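Ethylbenzene dehydrogenase alpha-subunit (Aromatoleum aromaticum, PDB 2IVF) is the alpha subunit of a molybdenum enzyme of the molybdopterin oxidoreductase family, holding two pterin guanosine dinucleotide cofactors, a molybdenum atom and an iron-sulfur cluster. Local coordinates at residues A[655-663]-A[670-678]. Residues are numbered along the deposited sequence; the frame is centred on the assembly and turned at random.
Sequences YYEKHEMTT and FFTFVDRSV. With MD1 (phosphoric acid 4-(2-amino-4-oxo-3,4,5,6,-tetrahydro-pteridin-6-yl)-2-hydroxy-3,4-dimercapto-but-3-en-yl ester guanylate ester), chain N.
The His659 imidazole has one face overlain by the aliphatic part of Arg676: CB stands 3.8 Å from the ring centroid, 19° off the normal, a CH-pi contact. The arginine chain runs extended past the ring, CG anti to the backbone N (chi1 -174°), and water 1 joins its NE to Glu657 O. Water 2 sits in plane at the edge of the imidazole, between His659 NE2 and OD1 of Asp675, whose carboxylate lies alongside and has Asn78 as its partner outside the hairpin. Strands 659-661 and 670-676 pair as an antiparallel beta hairpin. Glu660 and Val674 make its hydrogen-bonded pair, Glu660 N to Val674 O and Val674 N to Glu660 O both 2.9 Å; the first follows a lone pair, the second reaches its carbonyl from above the plane. Two residues on, Thr662 grips Thr672 twice: its N donates to Thr672 O, and its OG1 accepts Thr672 N at 2.8 Å. Met661, with CG anti to its backbone N (chi1 -171°), brings CG to the edge of the Phe671 ring, 3.6 Å from CD2, with SD oblique in a Met-aromatic contact; the bend at chi3 turns CE back to CD2 and CE2. At the other end Ser677 N donates to Tyr656 O at 2.7 Å. The chain turns a corner at Lys658, whose extended side chain leaves the hairpin and gives NZ to MD1 O6 at 2.9 Å; the same nitrogen bonds Ala653 O and makes a salt bridge with Glu687. Tyr655 also lines this guanine pocket, so the hairpin borders a cofactor site. Strand 670-676 is the middle of a three-stranded antiparallel sheet completed by strand 767-769; helices 736-749 and 759-765 cover its Met661 and Phe673 face, while strand 94-99 meets Tyr656 and Ser677.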
loop_
_atom_site.group_PDB
_atom_site.type_symbol
_atom_site.label_atom_id
_atom_site.label_comp_id
_atom_site.label_asym_id
_atom_site.label_seq_id
_atom_site.Cartn_x
_atom_site.Cartn_y
_atom_site.Cartn_z
ATOM N N TYR A 655 -4.244 14.982 -6.857
ATOM C CA TYR A 655 -5.311 14.923 -5.847
ATOM C C TYR A 655 -5.155 16.117 -4.926
ATOM O O TYR A 655 -4.029 16.540 -4.602
ATOM C CB TYR A 655 -5.334 13.593 -5.061
ATOM C CG TYR A 655 -5.028 12.397 -5.930
ATOM C CD1 TYR A 655 -5.424 12.347 -7.275
ATOM C CD2 TYR A 655 -4.292 11.337 -5.429
ATOM C CE1 TYR A 655 -5.112 11.272 -8.061
ATOM C CE2 TYR A 655 -3.974 10.268 -6.211
ATOM C CZ TYR A 655 -4.368 10.241 -7.505
ATOM O OH TYR A 655 -4.002 9.191 -8.230
ATOM N N TYR A 656 -6.298 16.672 -4.542
ATOM C CA TYR A 656 -6.392 17.879 -3.689
ATOM C C TYR A 656 -6.214 19.160 -4.469
ATOM O O TYR A 656 -6.378 20.261 -3.913
ATOM C CB TYR A 656 -5.378 17.945 -2.555
ATOM C CG TYR A 656 -5.189 16.768 -1.631
ATOM C CD1 TYR A 656 -6.130 15.738 -1.525
ATOM C CD2 TYR A 656 -4.049 16.716 -0.823
ATOM C CE1 TYR A 656 -5.917 14.663 -0.669
ATOM C CE2 TYR A 656 -3.813 15.671 0.020
ATOM C CZ TYR A 656 -4.766 14.636 0.124
ATOM O OH TYR A 656 -4.543 13.601 0.980
ATOM N N GLU A 657 -5.887 19.050 -5.747
ATOM C CA GLU A 657 -5.537 20.229 -6.578
ATOM C C GLU A 657 -6.562 20.482 -7.673
ATOM O O GLU A 657 -6.378 21.356 -8.539
ATOM C CB GLU A 657 -4.190 20.035 -7.236
ATOM C CG GLU A 657 -3.013 19.942 -6.268
ATOM C CD GLU A 657 -1.686 19.730 -6.971
ATOM O OE1 GLU A 657 -1.700 19.245 -8.113
ATOM O OE2 GLU A 657 -0.625 20.043 -6.372
ATOM N N LYS A 658 -7.639 19.694 -7.633
ATOM C CA LYS A 658 -8.739 19.769 -8.584
ATOM C C LYS A 658 -9.971 19.136 -7.976
ATOM O O LYS A 658 -9.900 18.161 -7.220
ATOM C CB LYS A 658 -8.383 19.056 -9.874
ATOM C CG LYS A 658 -8.163 17.568 -9.722
ATOM C CD LYS A 658 -7.424 17.001 -10.982
ATOM C CE LYS A 658 -7.127 15.545 -10.697
ATOM N NZ LYS A 658 -6.222 14.931 -11.715
ATOM N N HIS A 659 -11.131 19.701 -8.277
ATOM C CA HIS A 659 -12.381 19.128 -7.725
ATOM C C HIS A 659 -12.602 17.757 -8.358
ATOM O O HIS A 659 -12.368 17.566 -9.574
ATOM C CB HIS A 659 -13.564 19.988 -8.040
ATOM C CG HIS A 659 -13.436 21.392 -7.564
ATOM N ND1 HIS A 659 -12.807 22.370 -8.305
ATOM C CD2 HIS A 659 -13.873 21.992 -6.433
ATOM C CE1 HIS A 659 -12.846 23.511 -7.642
ATOM N NE2 HIS A 659 -13.504 23.317 -6.511
ATOM N N GLU A 660 -13.015 16.803 -7.525
ATOM C CA GLU A 660 -13.313 15.452 -7.992
ATOM C C GLU A 660 -14.228 14.738 -7.033
ATOM O O GLU A 660 -14.608 15.258 -5.987
ATOM C CB GLU A 660 -11.996 14.655 -8.145
ATOM C CG GLU A 660 -11.462 14.552 -9.560
ATOM C CD GLU A 660 -12.325 13.660 -10.438
ATOM O OE1 GLU A 660 -13.290 13.069 -9.907
ATOM O OE2 GLU A 660 -12.045 13.551 -11.647
ATOM N N MET A 661 -14.602 13.522 -7.419
ATOM C CA MET A 661 -15.361 12.665 -6.552
ATOM C C MET A 661 -14.765 11.289 -6.698
ATOM O O MET A 661 -14.393 10.920 -7.812
ATOM C CB MET A 661 -16.768 12.613 -7.062
ATOM C CG MET A 661 -17.733 11.948 -6.197
ATOM S SD MET A 661 -19.375 12.392 -6.844
ATOM C CE MET A 661 -19.273 11.667 -8.443
ATOM N N THR A 662 -14.682 10.535 -5.606
ATOM C CA THR A 662 -14.160 9.179 -5.694
ATOM C C THR A 662 -15.138 8.266 -6.463
ATOM O O THR A 662 -16.228 8.672 -6.821
ATOM C CB THR A 662 -13.904 8.638 -4.324
ATOM O OG1 THR A 662 -15.116 8.705 -3.577
ATOM C CG2 THR A 662 -12.840 9.475 -3.628
ATOM N N THR A 663 -14.680 7.073 -6.817
ATOM C CA THR A 663 -15.464 6.147 -7.619
ATOM C C THR A 663 -15.585 4.866 -6.843
ATOM O O THR A 663 -14.820 3.921 -7.058
ATOM C CB THR A 663 -14.788 5.849 -8.968
ATOM O OG1 THR A 663 -13.472 5.302 -8.748
ATOM C CG2 THR A 663 -14.672 7.139 -9.777
ATOM N N PHE A 670 -19.677 4.498 -0.643
ATOM C CA PHE A 670 -19.913 5.926 -0.409
ATOM C C PHE A 670 -19.028 6.695 -1.334
ATOM O O PHE A 670 -17.847 6.306 -1.552
ATOM C CB PHE A 670 -19.621 6.355 1.062
ATOM C CG PHE A 670 -18.601 5.510 1.770
ATOM C CD1 PHE A 670 -17.246 5.805 1.706
ATOM C CD2 PHE A 670 -19.002 4.438 2.548
ATOM C CE1 PHE A 670 -16.311 5.006 2.351
ATOM C CE2 PHE A 670 -18.093 3.621 3.194
ATOM C CZ PHE A 670 -16.729 3.923 3.131
ATOM N N PHE A 671 -19.584 7.776 -1.895
ATOM C CA PHE A 671 -18.808 8.701 -2.719
ATOM C C PHE A 671 -18.231 9.777 -1.843
ATOM O O PHE A 671 -18.885 10.251 -0.903
ATOM C CB PHE A 671 -19.731 9.406 -3.703
ATOM C CG PHE A 671 -20.092 8.594 -4.877
ATOM C CD1 PHE A 671 -21.072 7.626 -4.799
ATOM C CD2 PHE A 671 -19.439 8.791 -6.078
ATOM C CE1 PHE A 671 -21.420 6.872 -5.917
ATOM C CE2 PHE A 671 -19.779 8.048 -7.201
ATOM C CZ PHE A 671 -20.776 7.089 -7.105
ATOM N N THR A 672 -17.040 10.225 -2.184
ATOM C CA THR A 672 -16.335 11.224 -1.327
ATOM C C THR A 672 -15.874 12.356 -2.209
ATOM O O THR A 672 -15.434 12.168 -3.362
ATOM C CB THR A 672 -15.177 10.554 -0.552
ATOM O OG1 THR A 672 -15.721 9.600 0.371
ATOM C CG2 THR A 672 -14.311 11.552 0.227
ATOM N N PHE A 673 -16.050 13.552 -1.668
ATOM C CA PHE A 673 -15.682 14.804 -2.305
ATOM C C PHE A 673 -14.201 15.125 -2.176
ATOM O O PHE A 673 -13.582 14.938 -1.123
ATOM C CB PHE A 673 -16.499 15.925 -1.671
ATOM C CG PHE A 673 -16.173 17.292 -2.176
ATOM C CD1 PHE A 673 -16.323 17.603 -3.510
ATOM C CD2 PHE A 673 -15.750 18.270 -1.319
ATOM C CE1 PHE A 673 -16.039 18.920 -3.995
ATOM C CE2 PHE A 673 -15.491 19.569 -1.768
ATOM C CZ PHE A 673 -15.637 19.890 -3.114
ATOM N N VAL A 674 -13.617 15.590 -3.279
ATOM C CA VAL A 674 -12.256 16.007 -3.266
ATOM C C VAL A 674 -12.258 17.463 -3.687
ATOM O O VAL A 674 -12.588 17.800 -4.817
ATOM C CB VAL A 674 -11.349 15.168 -4.182
ATOM C CG1 VAL A 674 -9.894 15.693 -4.099
ATOM C CG2 VAL A 674 -11.403 13.656 -3.870
ATOM N N ASP A 675 -11.892 18.324 -2.753
ATOM C CA ASP A 675 -11.867 19.725 -3.011
ATOM C C ASP A 675 -10.593 20.108 -3.764
ATOM O O ASP A 675 -9.590 19.386 -3.766
ATOM C CB ASP A 675 -11.966 20.531 -1.698
ATOM C CG ASP A 675 -12.623 21.897 -1.879
ATOM O OD1 ASP A 675 -12.868 22.371 -3.016
ATOM O OD2 ASP A 675 -12.885 22.544 -0.841
ATOM N N ARG A 676 -10.648 21.276 -4.368
ATOM C CA ARG A 676 -9.444 21.947 -4.806
ATOM C C ARG A 676 -8.891 22.720 -3.572
ATOM O O ARG A 676 -9.239 23.859 -3.343
ATOM C CB ARG A 676 -9.789 22.845 -5.983
ATOM C CG ARG A 676 -8.601 23.516 -6.662
ATOM C CD ARG A 676 -9.104 24.393 -7.796
ATOM N NE ARG A 676 -8.051 24.974 -8.618
ATOM C CZ ARG A 676 -7.468 26.163 -8.403
ATOM N NH1 ARG A 676 -7.784 26.911 -7.353
ATOM N NH2 ARG A 676 -6.549 26.595 -9.237
ATOM N N SER A 677 -8.035 22.078 -2.790
ATOM C CA SER A 677 -7.468 22.670 -1.569
ATOM C C SER A 677 -6.431 23.718 -1.887
ATOM O O SER A 677 -6.380 24.737 -1.239
ATOM C CB SER A 677 -6.841 21.600 -0.668
ATOM O OG SER A 677 -7.819 20.768 -0.104
ATOM N N VAL A 678 -5.666 23.484 -2.941
ATOM C CA VAL A 678 -4.603 24.381 -3.386
ATOM C C VAL A 678 -4.603 24.363 -4.904
ATOM O O VAL A 678 -5.108 23.400 -5.499
ATOM C CB VAL A 678 -3.230 23.891 -2.887
ATOM C CG1 VAL A 678 -3.133 23.968 -1.346
ATOM C CG2 VAL A 678 -2.996 22.481 -3.389
HETATM P PB MD1 N . -1.901 1.530 -14.709
HETATM O O3B MD1 N . -1.105 2.080 -13.457
HETATM O O1B MD1 N . -3.257 2.136 -14.663
HETATM O O2B MD1 N . -1.082 1.499 -15.941
HETATM O O3A MD1 N . -2.069 0.004 -14.312
HETATM C C10 MD1 N . -3.199 -0.491 -13.559
HETATM C C11 MD1 N . -2.840 -1.939 -13.269
HETATM O O11 MD1 N . -1.881 -1.843 -12.160
HETATM C C12 MD1 N . -4.051 -2.692 -12.788
HETATM S S12 MD1 N . -5.456 -1.887 -12.237
HETATM C C13 MD1 N . -4.050 -4.062 -12.705
HETATM S S13 MD1 N . -5.371 -4.933 -12.119
HETATM C C14 MD1 N . -2.903 -4.888 -13.149
HETATM N N15 MD1 N . -2.253 -5.721 -12.196
HETATM C C16 MD1 N . -1.110 -6.409 -12.512
HETATM C C15 MD1 N . -0.616 -7.287 -11.565
HETATM O O14 MD1 N . -1.196 -7.461 -10.460
HETATM N N17 MD1 N . 0.560 -7.878 -11.897
HETATM C C17 MD1 N . 1.171 -7.666 -13.133
HETATM N N16 MD1 N . 2.303 -8.319 -13.357
HETATM N N18 MD1 N . 0.635 -6.840 -14.047
HETATM C C20 MD1 N . -0.490 -6.225 -13.749
HETATM N N8 MD1 N . -1.065 -5.429 -14.688
HETATM C C7 MD1 N . -2.246 -4.635 -14.484
HETATM P PA MD1 N . 0.156 3.068 -13.302
HETATM O O1A MD1 N . 0.036 3.628 -11.922
HETATM O O2A MD1 N . 1.378 2.295 -13.616
HETATM O "O5'" MD1 N . -0.027 4.207 -14.381
HETATM C "C5'" MD1 N . -1.065 5.149 -14.134
HETATM C "C4'" MD1 N . -0.534 6.516 -14.270
HETATM O "O4'" MD1 N . -1.612 7.338 -13.839
HETATM C "C1'" MD1 N . -0.978 8.499 -13.301
HETATM N N9 MD1 N . -1.838 9.311 -12.428
HETATM C C4 MD1 N . -2.370 10.464 -12.806
HETATM N N3 MD1 N . -2.282 11.107 -13.994
HETATM C C2 MD1 N . -2.914 12.267 -14.176
HETATM N N2 MD1 N . -2.845 12.913 -15.370
HETATM N N1 MD1 N . -3.579 12.821 -13.099
HETATM C C6 MD1 N . -3.705 12.224 -11.868
HETATM O O6 MD1 N . -4.381 12.772 -10.997
HETATM C C5 MD1 N . -3.079 10.978 -11.707
HETATM N N7 MD1 N . -2.944 10.119 -10.703
HETATM C C8 MD1 N . -2.199 9.108 -11.158
HETATM C "C2'" MD1 N . 0.197 7.957 -12.493
HETATM O "O2'" MD1 N . 1.266 8.917 -12.307
HETATM C "C3'" MD1 N . 0.619 6.706 -13.277
HETATM O "O3'" MD1 N . 1.862 6.909 -14.000
HETATM O O HOH W 1 -7.638 22.704 -10.543
HETATM O O HOH W 2 -14.254 24.464 -3.844
#